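Local coordinates for imelysin-like protein (Psychrobacter arcticus, PDB 3PF0) that is of unknown function but belongs to the imelysin-like (peptidase M75) family and is a putative metalloendopeptidase, at residues 112-117 with 228-233; 266-271 with 319-324; 151-156 with 189-194; 46-51 with 219-224. All blocks are in the same frame, centred on the assembly; numbering follows the deposited sequence.

Contact 1. Residues 112-117 with 228-233; sequences AEMVNF and NQWFNS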
loop_
_atom_site.group_PDB
_atom_site.type_symbol
_atom_site.label_atom_id
_atom_site.label_comp_id
_atom_site.label_asym_id
_atom_site.label_seq_id
_atom_site.Cartn_x
_atom_site.Cartn_y
_atom_site.Cartn_z
ATOM N N ALA A 112 -2.497 -0.031 3.543
ATOM C CA ALA A 112 -3.803 0.532 3.135
ATOM C C ALA A 112 -4.126 0.258 1.645
ATOM O O ALA A 112 -5.301 0.260 1.252
ATOM C CB ALA A 112 -3.841 2.037 3.406
ATOM N N GLU A 113 -3.088 -0.025 0.828
ATOM C CA GLU A 113 -3.242 -0.326 -0.603
ATOM C C GLU A 113 -3.922 -1.698 -0.853
ATOM O O GLU A 113 -4.200 -2.035 -2.007
ATOM C CB GLU A 113 -1.890 -0.256 -1.319
ATOM C CG GLU A 113 -1.528 1.165 -1.711
ATOM C CD GLU A 113 -0.205 1.344 -2.426
ATOM O OE1 GLU A 113 0.678 0.471 -2.279
ATOM O OE2 GLU A 113 -0.028 2.387 -3.090
HETATM N N MSE A 114 -4.235 -2.453 0.221
HETATM C CA MSE A 114 -4.980 -3.719 0.149
HETATM C C MSE A 114 -6.384 -3.457 -0.447
HETATM O O MSE A 114 -7.009 -4.379 -0.951
HETATM C CB MSE A 114 -5.083 -4.375 1.546
HETATM C CG MSE A 114 -6.028 -3.641 2.498
HETATM SE SE MSE A 114 -6.249 -4.473 4.238
HETATM C CE MSE A 114 -5.580 -3.050 5.319
ATOM N N VAL A 115 -6.869 -2.196 -0.339
ATOM C CA VAL A 115 -8.131 -1.679 -0.879
ATOM C C VAL A 115 -7.766 -0.881 -2.147
ATOM O O VAL A 115 -6.969 0.055 -2.072
ATOM C CB VAL A 115 -8.906 -0.834 0.180
ATOM C CG1 VAL A 115 -10.128 -0.144 -0.420
ATOM C CG2 VAL A 115 -9.317 -1.697 1.365
ATOM N N ASN A 116 -8.291 -1.291 -3.307
ATOM C CA ASN A 116 -8.006 -0.641 -4.594
ATOM C C ASN A 116 -9.279 0.020 -5.171
ATOM O O ASN A 116 -9.336 0.343 -6.357
ATOM C CB ASN A 116 -7.423 -1.673 -5.585
ATOM C CG ASN A 116 -8.414 -2.715 -6.059
ATOM O OD1 ASN A 116 -9.468 -2.946 -5.443
ATOM N ND2 ASN A 116 -8.126 -3.332 -7.202
ATOM N N PHE A 117 -10.286 0.236 -4.320
ATOM C CA PHE A 117 -11.561 0.810 -4.728
ATOM C C PHE A 117 -12.043 1.825 -3.708
ATOM O O PHE A 117 -11.471 1.933 -2.627
ATOM C CB PHE A 117 -12.599 -0.325 -4.900
ATOM C CG PHE A 117 -12.870 -1.130 -3.647
ATOM C CD1 PHE A 117 -12.045 -2.194 -3.292
ATOM C CD2 PHE A 117 -13.971 -0.848 -2.842
ATOM C CE1 PHE A 117 -12.289 -2.930 -2.126
ATOM C CE2 PHE A 117 -14.217 -1.587 -1.680
ATOM C CZ PHE A 117 -13.382 -2.629 -1.336
ATOM N N ASN A 228 -16.965 -10.210 -3.246
ATOM C CA ASN A 228 -16.275 -10.326 -4.531
ATOM C C ASN A 228 -15.258 -9.191 -4.722
ATOM O O ASN A 228 -14.118 -9.464 -5.099
ATOM C CB ASN A 228 -17.264 -10.362 -5.703
ATOM C CG ASN A 228 -16.635 -10.859 -6.984
ATOM O OD1 ASN A 228 -16.331 -12.046 -7.133
ATOM N ND2 ASN A 228 -16.392 -9.960 -7.926
ATOM N N GLN A 229 -15.659 -7.936 -4.427
ATOM C CA GLN A 229 -14.806 -6.761 -4.570
ATOM C C GLN A 229 -13.636 -6.802 -3.598
ATOM O O GLN A 229 -12.523 -6.462 -3.994
ATOM C CB GLN A 229 -15.605 -5.455 -4.383
ATOM C CG GLN A 229 -14.860 -4.231 -4.945
ATOM C CD GLN A 229 -15.728 -3.052 -5.297
ATOM O OE1 GLN A 229 -16.730 -2.741 -4.636
ATOM N NE2 GLN A 229 -15.306 -2.320 -6.309
ATOM N N TRP A 230 -13.890 -7.197 -2.338
ATOM C CA TRP A 230 -12.891 -7.280 -1.276
ATOM C C TRP A 230 -11.755 -8.271 -1.635
ATOM O O TRP A 230 -10.588 -7.888 -1.570
ATOM C CB TRP A 230 -13.561 -7.659 0.063
ATOM C CG TRP A 230 -12.628 -8.122 1.152
ATOM C CD1 TRP A 230 -12.606 -9.352 1.735
ATOM C CD2 TRP A 230 -11.581 -7.362 1.780
ATOM N NE1 TRP A 230 -11.628 -9.404 2.703
ATOM C CE2 TRP A 230 -10.986 -8.196 2.756
ATOM C CE3 TRP A 230 -11.070 -6.063 1.597
ATOM C CZ2 TRP A 230 -9.917 -7.771 3.556
ATOM C CZ3 TRP A 230 -10.008 -5.646 2.385
ATOM C CH2 TRP A 230 -9.449 -6.490 3.360
ATOM N N PHE A 231 -12.088 -9.517 -2.018
ATOM C CA PHE A 231 -11.071 -10.516 -2.327
ATOM C C PHE A 231 -10.382 -10.255 -3.668
ATOM O O PHE A 231 -9.218 -10.635 -3.826
ATOM C CB PHE A 231 -11.639 -11.935 -2.266
ATOM C CG PHE A 231 -11.810 -12.400 -0.846
ATOM C CD1 PHE A 231 -10.719 -12.839 -0.105
ATOM C CD2 PHE A 231 -13.051 -12.349 -0.226
ATOM C CE1 PHE A 231 -10.871 -13.240 1.222
ATOM C CE2 PHE A 231 -13.201 -12.738 1.106
ATOM C CZ PHE A 231 -12.110 -13.182 1.819
ATOM N N ASN A 232 -11.061 -9.578 -4.610
ATOM C CA ASN A 232 -10.415 -9.223 -5.867
ATOM C C ASN A 232 -9.425 -8.087 -5.610
ATOM O O ASN A 232 -8.396 -8.008 -6.278
ATOM C CB ASN A 232 -11.423 -8.863 -6.946
ATOM C CG ASN A 232 -11.834 -10.073 -7.733
ATOM O OD1 ASN A 232 -11.115 -10.517 -8.635
ATOM N ND2 ASN A 232 -12.946 -10.691 -7.346
ATOM N N SER A 233 -9.715 -7.252 -4.600
ATOM C CA SER A 233 -8.846 -6.167 -4.163
ATOM C C SER A 233 -7.570 -6.763 -3.558
ATOM O O SER A 233 -6.475 -6.276 -3.841
ATOM C CB SER A 233 -9.564 -5.283 -3.144
ATOM O OG SER A 233 -8.793 -4.136 -2.832
HETATM O O HOH W 1 -5.069 -3.936 -3.899
HETATM O O HOH W 2 -9.587 -5.682 -8.372
#

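Contact 2. Residues 266-271 with 319-324; sequences GQSRAI and PEDLAT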
loop_
_atom_site.group_PDB
_atom_site.type_symbol
_atom_site.label_atom_id
_atom_site.label_comp_id
_atom_site.label_asym_id
_atom_site.label_seq_id
_atom_site.Cartn_x
_atom_site.Cartn_y
_atom_site.Cartn_z
ATOM N N GLY A 266 15.953 3.232 -0.971
ATOM C CA GLY A 266 16.570 1.911 -0.943
ATOM C C GLY A 266 15.925 1.049 0.121
ATOM O O GLY A 266 16.609 0.293 0.819
ATOM N N GLN A 267 14.594 1.179 0.267
ATOM C CA GLN A 267 13.846 0.440 1.283
ATOM C C GLN A 267 12.722 -0.416 0.659
ATOM O O GLN A 267 11.637 -0.503 1.231
ATOM C CB GLN A 267 13.285 1.424 2.335
ATOM C CG GLN A 267 14.362 2.156 3.163
ATOM C CD GLN A 267 15.149 1.249 4.095
ATOM O OE1 GLN A 267 14.733 0.131 4.433
ATOM N NE2 GLN A 267 16.315 1.717 4.538
ATOM N N SER A 268 12.990 -1.077 -0.486
ATOM C CA SER A 268 11.968 -1.901 -1.151
ATOM C C SER A 268 11.543 -3.105 -0.320
ATOM O O SER A 268 10.366 -3.444 -0.355
ATOM C CB SER A 268 12.404 -2.357 -2.541
ATOM O OG SER A 268 13.773 -2.713 -2.604
ATOM N N ARG A 269 12.478 -3.751 0.414
ATOM C CA ARG A 269 12.173 -4.909 1.266
ATOM C C ARG A 269 11.098 -4.554 2.316
ATOM O O ARG A 269 10.177 -5.339 2.515
ATOM C CB ARG A 269 13.439 -5.452 1.944
ATOM C CG ARG A 269 13.228 -6.818 2.626
ATOM C CD ARG A 269 14.428 -7.267 3.443
ATOM N NE ARG A 269 14.619 -6.462 4.651
ATOM C CZ ARG A 269 15.762 -6.389 5.329
ATOM N NH1 ARG A 269 16.824 -7.079 4.931
ATOM N NH2 ARG A 269 15.852 -5.627 6.408
ATOM N N ALA A 270 11.193 -3.360 2.932
ATOM C CA ALA A 270 10.235 -2.869 3.923
ATOM C C ALA A 270 8.830 -2.667 3.326
ATOM O O ALA A 270 7.845 -2.924 4.015
ATOM C CB ALA A 270 10.731 -1.568 4.536
ATOM N N ILE A 271 8.740 -2.224 2.052
ATOM C CA ILE A 271 7.453 -2.007 1.376
ATOM C C ILE A 271 6.795 -3.364 1.053
ATOM O O ILE A 271 5.619 -3.543 1.361
ATOM C CB ILE A 271 7.589 -1.095 0.115
ATOM C CG1 ILE A 271 8.313 0.243 0.446
ATOM C CG2 ILE A 271 6.223 -0.831 -0.541
ATOM C CD1 ILE A 271 7.693 1.092 1.657
ATOM N N PRO A 319 18.414 -8.407 0.910
ATOM C CA PRO A 319 18.866 -7.091 1.417
ATOM C C PRO A 319 17.739 -6.051 1.514
ATOM O O PRO A 319 16.639 -6.286 1.006
ATOM C CB PRO A 319 19.925 -6.662 0.389
ATOM C CG PRO A 319 20.199 -7.878 -0.455
ATOM C CD PRO A 319 18.918 -8.637 -0.456
ATOM N N GLU A 320 18.014 -4.900 2.190
ATOM C CA GLU A 320 17.076 -3.772 2.364
ATOM C C GLU A 320 16.559 -3.278 1.026
ATOM O O GLU A 320 15.382 -2.944 0.907
ATOM C CB GLU A 320 17.737 -2.613 3.113
ATOM C CG GLU A 320 17.856 -2.825 4.609
ATOM C CD GLU A 320 18.285 -1.601 5.392
ATOM O OE1 GLU A 320 18.925 -0.695 4.807
ATOM O OE2 GLU A 320 17.982 -1.555 6.606
ATOM N N ASP A 321 17.455 -3.230 0.019
ATOM C CA ASP A 321 17.147 -2.881 -1.365
ATOM C C ASP A 321 17.159 -4.191 -2.145
ATOM O O ASP A 321 18.224 -4.794 -2.323
ATOM C CB ASP A 321 18.170 -1.862 -1.912
ATOM C CG ASP A 321 17.875 -1.299 -3.292
ATOM O OD1 ASP A 321 17.052 -1.897 -4.021
ATOM O OD2 ASP A 321 18.499 -0.287 -3.662
ATOM N N LEU A 322 15.969 -4.647 -2.579
ATOM C CA LEU A 322 15.800 -5.920 -3.300
ATOM C C LEU A 322 16.547 -5.948 -4.633
ATOM O O LEU A 322 16.842 -7.034 -5.130
ATOM C CB LEU A 322 14.311 -6.252 -3.517
ATOM C CG LEU A 322 13.448 -6.409 -2.238
ATOM C CD1 LEU A 322 12.005 -6.673 -2.585
ATOM C CD2 LEU A 322 13.974 -7.511 -1.324
ATOM N N ALA A 323 16.885 -4.770 -5.195
ATOM C CA ALA A 323 17.637 -4.676 -6.447
ATOM C C ALA A 323 19.065 -5.200 -6.283
ATOM O O ALA A 323 19.626 -5.682 -7.257
ATOM C CB ALA A 323 17.672 -3.239 -6.936
ATOM N N THR A 324 19.641 -5.112 -5.060
ATOM C CA THR A 324 21.017 -5.549 -4.767
ATOM C C THR A 324 21.078 -7.063 -4.486
ATOM O O THR A 324 22.159 -7.581 -4.205
ATOM C CB THR A 324 21.640 -4.741 -3.598
ATOM O OG1 THR A 324 21.074 -5.169 -2.364
ATOM C CG2 THR A 324 21.473 -3.227 -3.750
HETATM O O HOH W 3 14.087 -2.267 3.359
HETATM O O HOH W 4 14.589 -0.112 -2.945
#

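Contact 3. Residues 151-156 with 189-194; sequences PALTAE and VMSASS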
loop_
_atom_site.group_PDB
_atom_site.type_symbol
_atom_site.label_atom_id
_atom_site.label_comp_id
_atom_site.label_asym_id
_atom_site.label_seq_id
_atom_site.Cartn_x
_atom_site.Cartn_y
_atom_site.Cartn_z
ATOM N N PRO A 151 9.482 28.605 -3.428
ATOM C CA PRO A 151 10.261 28.418 -2.187
ATOM C C PRO A 151 9.406 28.552 -0.923
ATOM O O PRO A 151 9.814 28.094 0.142
ATOM C CB PRO A 151 11.328 29.521 -2.257
ATOM C CG PRO A 151 11.189 30.146 -3.628
ATOM C CD PRO A 151 9.794 29.900 -4.065
ATOM N N ALA A 152 8.229 29.185 -1.049
ATOM C CA ALA A 152 7.250 29.399 0.021
ATOM C C ALA A 152 5.938 28.656 -0.322
ATOM O O ALA A 152 4.837 29.212 -0.245
ATOM C CB ALA A 152 7.004 30.894 0.210
ATOM N N LEU A 153 6.081 27.391 -0.718
ATOM C CA LEU A 153 4.974 26.519 -1.086
ATOM C C LEU A 153 4.068 26.236 0.115
ATOM O O LEU A 153 4.549 26.069 1.241
ATOM C CB LEU A 153 5.552 25.201 -1.645
ATOM C CG LEU A 153 4.594 24.201 -2.305
ATOM C CD1 LEU A 153 3.921 24.778 -3.551
ATOM C CD2 LEU A 153 5.331 22.938 -2.666
ATOM N N THR A 154 2.757 26.218 -0.126
ATOM C CA THR A 154 1.782 25.883 0.911
ATOM C C THR A 154 1.154 24.542 0.549
ATOM O O THR A 154 1.164 24.166 -0.623
ATOM C CB THR A 154 0.713 26.973 1.084
ATOM O OG1 THR A 154 -0.087 27.011 -0.092
ATOM C CG2 THR A 154 1.296 28.354 1.390
ATOM N N ALA A 155 0.588 23.839 1.549
ATOM C CA ALA A 155 -0.119 22.568 1.369
ATOM C C ALA A 155 -1.275 22.692 0.371
ATOM O O ALA A 155 -1.450 21.815 -0.470
ATOM C CB ALA A 155 -0.658 22.098 2.702
ATOM N N GLU A 156 -2.048 23.797 0.453
ATOM C CA GLU A 156 -3.232 24.050 -0.380
ATOM C C GLU A 156 -2.853 24.267 -1.840
ATOM O O GLU A 156 -3.600 23.865 -2.727
ATOM C CB GLU A 156 -4.037 25.250 0.152
ATOM C CG GLU A 156 -4.531 25.094 1.587
ATOM C CD GLU A 156 -3.509 25.296 2.696
ATOM O OE1 GLU A 156 -2.451 25.917 2.440
ATOM O OE2 GLU A 156 -3.752 24.796 3.817
ATOM N N VAL A 189 8.498 19.789 2.250
ATOM C CA VAL A 189 8.291 18.585 3.064
ATOM C C VAL A 189 7.090 18.806 3.985
ATOM O O VAL A 189 6.262 17.901 4.127
ATOM C CB VAL A 189 9.594 18.170 3.820
ATOM C CG1 VAL A 189 9.327 17.106 4.890
ATOM C CG2 VAL A 189 10.666 17.693 2.828
HETATM N N MSE A 190 6.963 20.022 4.544
HETATM C CA MSE A 190 5.834 20.399 5.395
HETATM C C MSE A 190 4.549 20.474 4.584
HETATM O O MSE A 190 3.528 19.934 5.022
HETATM C CB MSE A 190 6.099 21.738 6.085
HETATM C CG MSE A 190 7.114 21.648 7.219
HETATM SE SE MSE A 190 7.581 23.427 7.845
HETATM C CE MSE A 190 5.856 23.948 8.642
ATOM N N SER A 191 4.606 21.096 3.382
ATOM C CA SER A 191 3.443 21.229 2.483
ATOM C C SER A 191 2.957 19.877 1.975
ATOM O O SER A 191 1.757 19.620 2.015
ATOM C CB SER A 191 3.777 22.115 1.287
ATOM O OG SER A 191 3.998 23.445 1.716
ATOM N N ALA A 192 3.883 19.012 1.500
ATOM C CA ALA A 192 3.513 17.711 0.957
ATOM C C ALA A 192 2.977 16.773 2.022
ATOM O O ALA A 192 1.977 16.128 1.768
ATOM C CB ALA A 192 4.687 17.082 0.215
ATOM N N SER A 193 3.589 16.711 3.216
ATOM C CA SER A 193 3.099 15.843 4.295
ATOM C C SER A 193 1.728 16.354 4.830
ATOM O O SER A 193 0.829 15.542 5.092
ATOM C CB SER A 193 4.138 15.700 5.408
ATOM O OG SER A 193 4.585 16.955 5.888
ATOM N N SER A 194 1.531 17.685 4.876
ATOM C CA SER A 194 0.254 18.297 5.270
ATOM C C SER A 194 -0.845 17.988 4.241
ATOM O O SER A 194 -1.954 17.610 4.635
ATOM C CB SER A 194 0.400 19.808 5.425
ATOM O OG SER A 194 -0.850 20.449 5.640
#

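Contact 4. Residues 46-51 with 219-224; sequences ISAETE and KTAESD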
loop_
_atom_site.group_PDB
_atom_site.type_symbol
_atom_site.label_atom_id
_atom_site.label_comp_id
_atom_site.label_asym_id
_atom_site.label_seq_id
_atom_site.Cartn_x
_atom_site.Cartn_y
_atom_site.Cartn_z
ATOM N N ILE A 46 -22.062 -19.819 2.745
ATOM C CA ILE A 46 -21.950 -18.579 3.525
ATOM C C ILE A 46 -23.338 -17.941 3.601
ATOM O O ILE A 46 -23.913 -17.612 2.560
ATOM C CB ILE A 46 -20.890 -17.578 2.959
ATOM C CG1 ILE A 46 -19.544 -18.266 2.644
ATOM C CG2 ILE A 46 -20.707 -16.367 3.909
ATOM C CD1 ILE A 46 -18.658 -17.531 1.650
ATOM N N SER A 47 -23.874 -17.763 4.823
ATOM C CA SER A 47 -25.174 -17.124 5.011
ATOM C C SER A 47 -25.056 -15.604 4.811
ATOM O O SER A 47 -23.952 -15.051 4.893
ATOM C CB SER A 47 -25.748 -17.445 6.386
ATOM O OG SER A 47 -25.004 -16.824 7.420
ATOM N N ALA A 48 -26.192 -14.940 4.529
ATOM C CA ALA A 48 -26.262 -13.494 4.323
ATOM C C ALA A 48 -25.775 -12.745 5.568
ATOM O O ALA A 48 -25.099 -11.727 5.433
ATOM C CB ALA A 48 -27.683 -13.081 3.982
ATOM N N GLU A 49 -26.068 -13.290 6.769
ATOM C CA GLU A 49 -25.685 -12.718 8.054
ATOM C C GLU A 49 -24.190 -12.902 8.329
ATOM O O GLU A 49 -23.552 -11.941 8.767
ATOM C CB GLU A 49 -26.529 -13.311 9.191
ATOM C CG GLU A 49 -26.783 -12.342 10.342
ATOM C CD GLU A 49 -27.409 -11.001 9.997
ATOM O OE1 GLU A 49 -28.344 -10.964 9.163
ATOM O OE2 GLU A 49 -26.970 -9.981 10.577
ATOM N N THR A 50 -23.628 -14.109 8.053
ATOM C CA THR A 50 -22.197 -14.415 8.225
ATOM C C THR A 50 -21.376 -13.480 7.334
ATOM O O THR A 50 -20.365 -12.939 7.786
ATOM C CB THR A 50 -21.915 -15.907 7.921
ATOM O OG1 THR A 50 -22.571 -16.702 8.901
ATOM C CG2 THR A 50 -20.414 -16.255 7.897
ATOM N N GLU A 51 -21.839 -13.274 6.081
ATOM C CA GLU A 51 -21.202 -12.406 5.098
ATOM C C GLU A 51 -21.245 -10.955 5.565
ATOM O O GLU A 51 -20.216 -10.287 5.529
ATOM C CB GLU A 51 -21.891 -12.559 3.741
ATOM C CG GLU A 51 -20.993 -12.264 2.559
ATOM C CD GLU A 51 -21.609 -12.689 1.244
ATOM O OE1 GLU A 51 -21.728 -13.913 1.009
ATOM O OE2 GLU A 51 -21.982 -11.797 0.449
ATOM N N LYS A 219 -26.750 -5.568 1.414
ATOM C CA LYS A 219 -27.282 -6.282 0.249
ATOM C C LYS A 219 -26.718 -7.715 0.088
ATOM O O LYS A 219 -26.812 -8.272 -1.010
ATOM C CB LYS A 219 -26.997 -5.462 -1.032
ATOM C CG LYS A 219 -27.634 -4.074 -1.064
ATOM C CD LYS A 219 -27.299 -3.338 -2.357
ATOM C CE LYS A 219 -28.074 -2.048 -2.490
ATOM N NZ LYS A 219 -28.018 -1.511 -3.875
ATOM N N THR A 220 -26.187 -8.328 1.172
ATOM C CA THR A 220 -25.596 -9.681 1.126
ATOM C C THR A 220 -26.614 -10.776 0.735
ATOM O O THR A 220 -26.217 -11.783 0.146
ATOM C CB THR A 220 -24.918 -10.060 2.452
ATOM O OG1 THR A 220 -25.848 -9.918 3.525
ATOM C CG2 THR A 220 -23.648 -9.257 2.721
ATOM N N ALA A 221 -27.908 -10.570 1.045
ATOM C CA ALA A 221 -28.981 -11.518 0.744
ATOM C C ALA A 221 -29.270 -11.629 -0.758
ATOM O O ALA A 221 -29.691 -12.698 -1.204
ATOM C CB ALA A 221 -30.245 -11.118 1.483
ATOM N N GLU A 222 -29.055 -10.545 -1.532
ATOM C CA GLU A 222 -29.335 -10.527 -2.975
ATOM C C GLU A 222 -28.072 -10.651 -3.854
ATOM O O GLU A 222 -28.180 -11.137 -4.984
ATOM C CB GLU A 222 -30.146 -9.280 -3.389
ATOM C CG GLU A 222 -29.555 -7.940 -2.970
ATOM C CD GLU A 222 -30.414 -7.125 -2.020
ATOM O OE1 GLU A 222 -30.762 -7.638 -0.930
ATOM O OE2 GLU A 222 -30.712 -5.955 -2.353
ATOM N N SER A 223 -26.894 -10.205 -3.363
ATOM C CA SER A 223 -25.652 -10.291 -4.138
ATOM C C SER A 223 -24.419 -10.389 -3.250
ATOM O O SER A 223 -24.416 -9.870 -2.131
ATOM C CB SER A 223 -25.505 -9.091 -5.074
ATOM O OG SER A 223 -25.218 -7.889 -4.376
ATOM N N ASP A 224 -23.350 -11.010 -3.790
ATOM C CA ASP A 224 -22.052 -11.160 -3.129
ATOM C C ASP A 224 -21.065 -10.080 -3.635
ATOM O O ASP A 224 -19.852 -10.317 -3.669
ATOM C CB ASP A 224 -21.493 -12.589 -3.336
ATOM C CG ASP A 224 -21.407 -13.098 -4.776
ATOM O OD1 ASP A 224 -21.613 -12.288 -5.715
ATOM O OD2 ASP A 224 -21.133 -14.306 -4.962
#

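Contact 1. Residues 112-117 with 228-233
Ser233 and the backbone of Met114 and Asn116 form the polar centre of this contact. Ser233 OG, anti to its own backbone N (chi1 -173°), reaches from the helix to the loop and accepts the amide of Asn116 in a bent bond, N to OG 2.9 Å with 137° at the hydrogen. The same OG lies 2.6 Å from Met114 O, close enough to give it the hydroxyl proton, though which acceptor takes that proton is not settled. One water donates to both Glu113 O and Ser233 O, adding a bridge next to the serine.

The flat-group packing centres on Phe117. The amide of Gln229 is stacked on its ring, the two planes 6° apart, and Gln229 CG sits over the middle of that face in a CH-pi contact, 3.8 Å from the ring centroid. Val115 CG1 covers the opposite face, offset toward the rim, while Ser233 CB touches the edge at CE1, 3.7 Å away.

Apolar contacts involve the indole of Trp230, which offers its edge: selenomethionine Met114 brings SE to 3.9 Å from CH2, and Val115 CG2 stands 4.1 Å from CZ3. Trp230 NE1 itself is hydrogen-bonded to Tyr54 of helix 48-84; Ala66 and Val63 of the same helix touch Met114 and Val115 respectively. The arrangement combines an edge-on Met-aromatic contact with a serine hydroxyl that meets two backbone groups of the loop, and packs the turn leaving helix 92-112 against helix 225-250 in the interior of this all-helical imelysin-like fold.

Contact 2. Residues 266-271 with 319-324
Ser268 and Arg269, in the first turn of helix 268-283, meet the loop from Pro319 to Leu322; the chain there continues through an Asx turn, in which Asp321 OD1 accepts the amide of Ala323. Gln267 is the N-cap residue of the helix.

Two nearly straight hydrogen bonds run in opposite directions. The amide of Arg269 gives to Glu320 O over 3.1 Å, its N tilted 31° from the carbonyl plane, and the amide of Leu322 gives to Ser268 OG over 2.9 Å. Ser268 OG takes the crowded position between its own N and carbonyl carbon (chi1 39°), on the side from which the leucine amide comes. One water widens the grip on Glu320 O: it donates there and to Gln267 OE1, and accepts from Ala270 N, so the carbonyl serves the amide end of the helix twice.

The charged and polar chains meet less directly. Gln267 and Glu320 lie side by side, pointing the same way, with their flat ends 67° apart. Glu320 CA lies over the centre of one face of the Arg269 guanidinium, 4.1 Å above the guanidinium plane, and Arg269 NH1 is hydrogen-bonded to Met318 O; the glutamate carboxylate is beyond salt-bridge range.

Apolar packing is brief. Leu322 crosses Arg269 at about a right angle, and its CD2 comes to 3.9 Å from Arg269 CB.

Contact 3. Residues 151-156 with 189-194
Ser191 and Ala155 bring a helix and a loop together through small residues: the connection between helices 138-149 and 167-176 lies against one side of helix 183-214 in the helical fold. The backbones come very close, Ala155 CA standing 4.0 Å from Ser191 CA, a spacing that the short side chains permit.

The tight part surrounds the serine. Ser191 OG lies anti to its carbonyl carbon and beside its own N (chi1 -67°), where it makes a hydrogen bond to Ala187 O one turn back in the helix. Ser191 OG also stands 2.7 Å from Leu153 O, though its hydrogen bond goes to Ala187 O. The loop backbone packs on the same hydroxyl, Thr154 C lying 3.3 Å from Ser191 OG, while the amide of Ala155 approaches it at a poor angle. A CA-H...O contact runs from Ala155 CA to Ser191 O, 3.6 Å long with 132° at the hydrogen. Leu153 closes the inner flank, its CB and CG both reaching the serine hydroxyl, and Leu158 covers the leucine and the serine from the adjoining loop.

The looser side is more open to solvent. Thr154 turns its side chain off the helix and adds little to the interface, its amide being bonded to Gln157 OE1 within the loop. The disulfide Cys85-Cys186 ties the residue just after helix 48-84 to helix 183-214. Ser194, one turn beyond Ser191, is partly exposed, and it also touches His78 of helix 48-84; toward the loop, Ala155 CB rests 3.4 Å from Ser194 OG.

Contact 4. Residues 46-51 with 219-224
The carboxylate of Glu51 points into the turn formed by Thr220 and its neighbours, and one corner of it does the touching. OE2 lies 3.6 Å from Asp224 CA and 3.8 Å from Thr220 CG2, and these two carbons sit on opposite sides of the carboxylate plane. The peptide group of Ala48 is the second flat surface: Thr220 OG1 stands above its carbonyl plane, 37° out of it, and donates a hydrogen bond to Ala48 O over 2.7 Å.

Thr220 meets both groups, each with a different branch. OG1 lies between the backbone N and the carbonyl carbon (chi1 55°) and reaches the helix carbonyl, while CG2 touches Glu51 CB at 3.9 Å, the two side chains passing in opposite directions. At the outer end, Ala48 CB rests 3.8 Å from Ala221 CA and also meets the alanine methyl, giving a small apolar patch near the surface.

Glu51 OE2 is buried without a polar partner in the model, and such burial might raise the pKa of the glutamate. The carboxylate of Asp224, by contrast, is paired in a salt bridge with Arg355.

Ser47 is the N-cap residue of helix 48-84, its OG hydrogen-bonded to Thr50 OG1, and Asp224 holds the N-cap position of helix 225-250, though its side chain makes no capping bond. The contact thus sets the starts of two helices side by side, the first turn of one against the turn that leads into the other.

How the contacts relate
Helix 225-250 connects two of the contacts: contact 1 lies on it, and contact 4 uses the turn just before it, so these two adjoin in sequence, with centres about 18 Å apart. Their segments alternate along the chain. Contact 3, on the preceding helix 183-214, falls between the paired segments of both, yet its centre is about 45 Å from that of contact 4, across the centre of the chain. Contact 2 follows in sequence, at the start of helix 268-283, about 25 Å from contact 1 centre to centre. Each contact joins a connecting loop to a helix or helix start, so the four are points where interhelical connections pack on helices, widely separated in the fold.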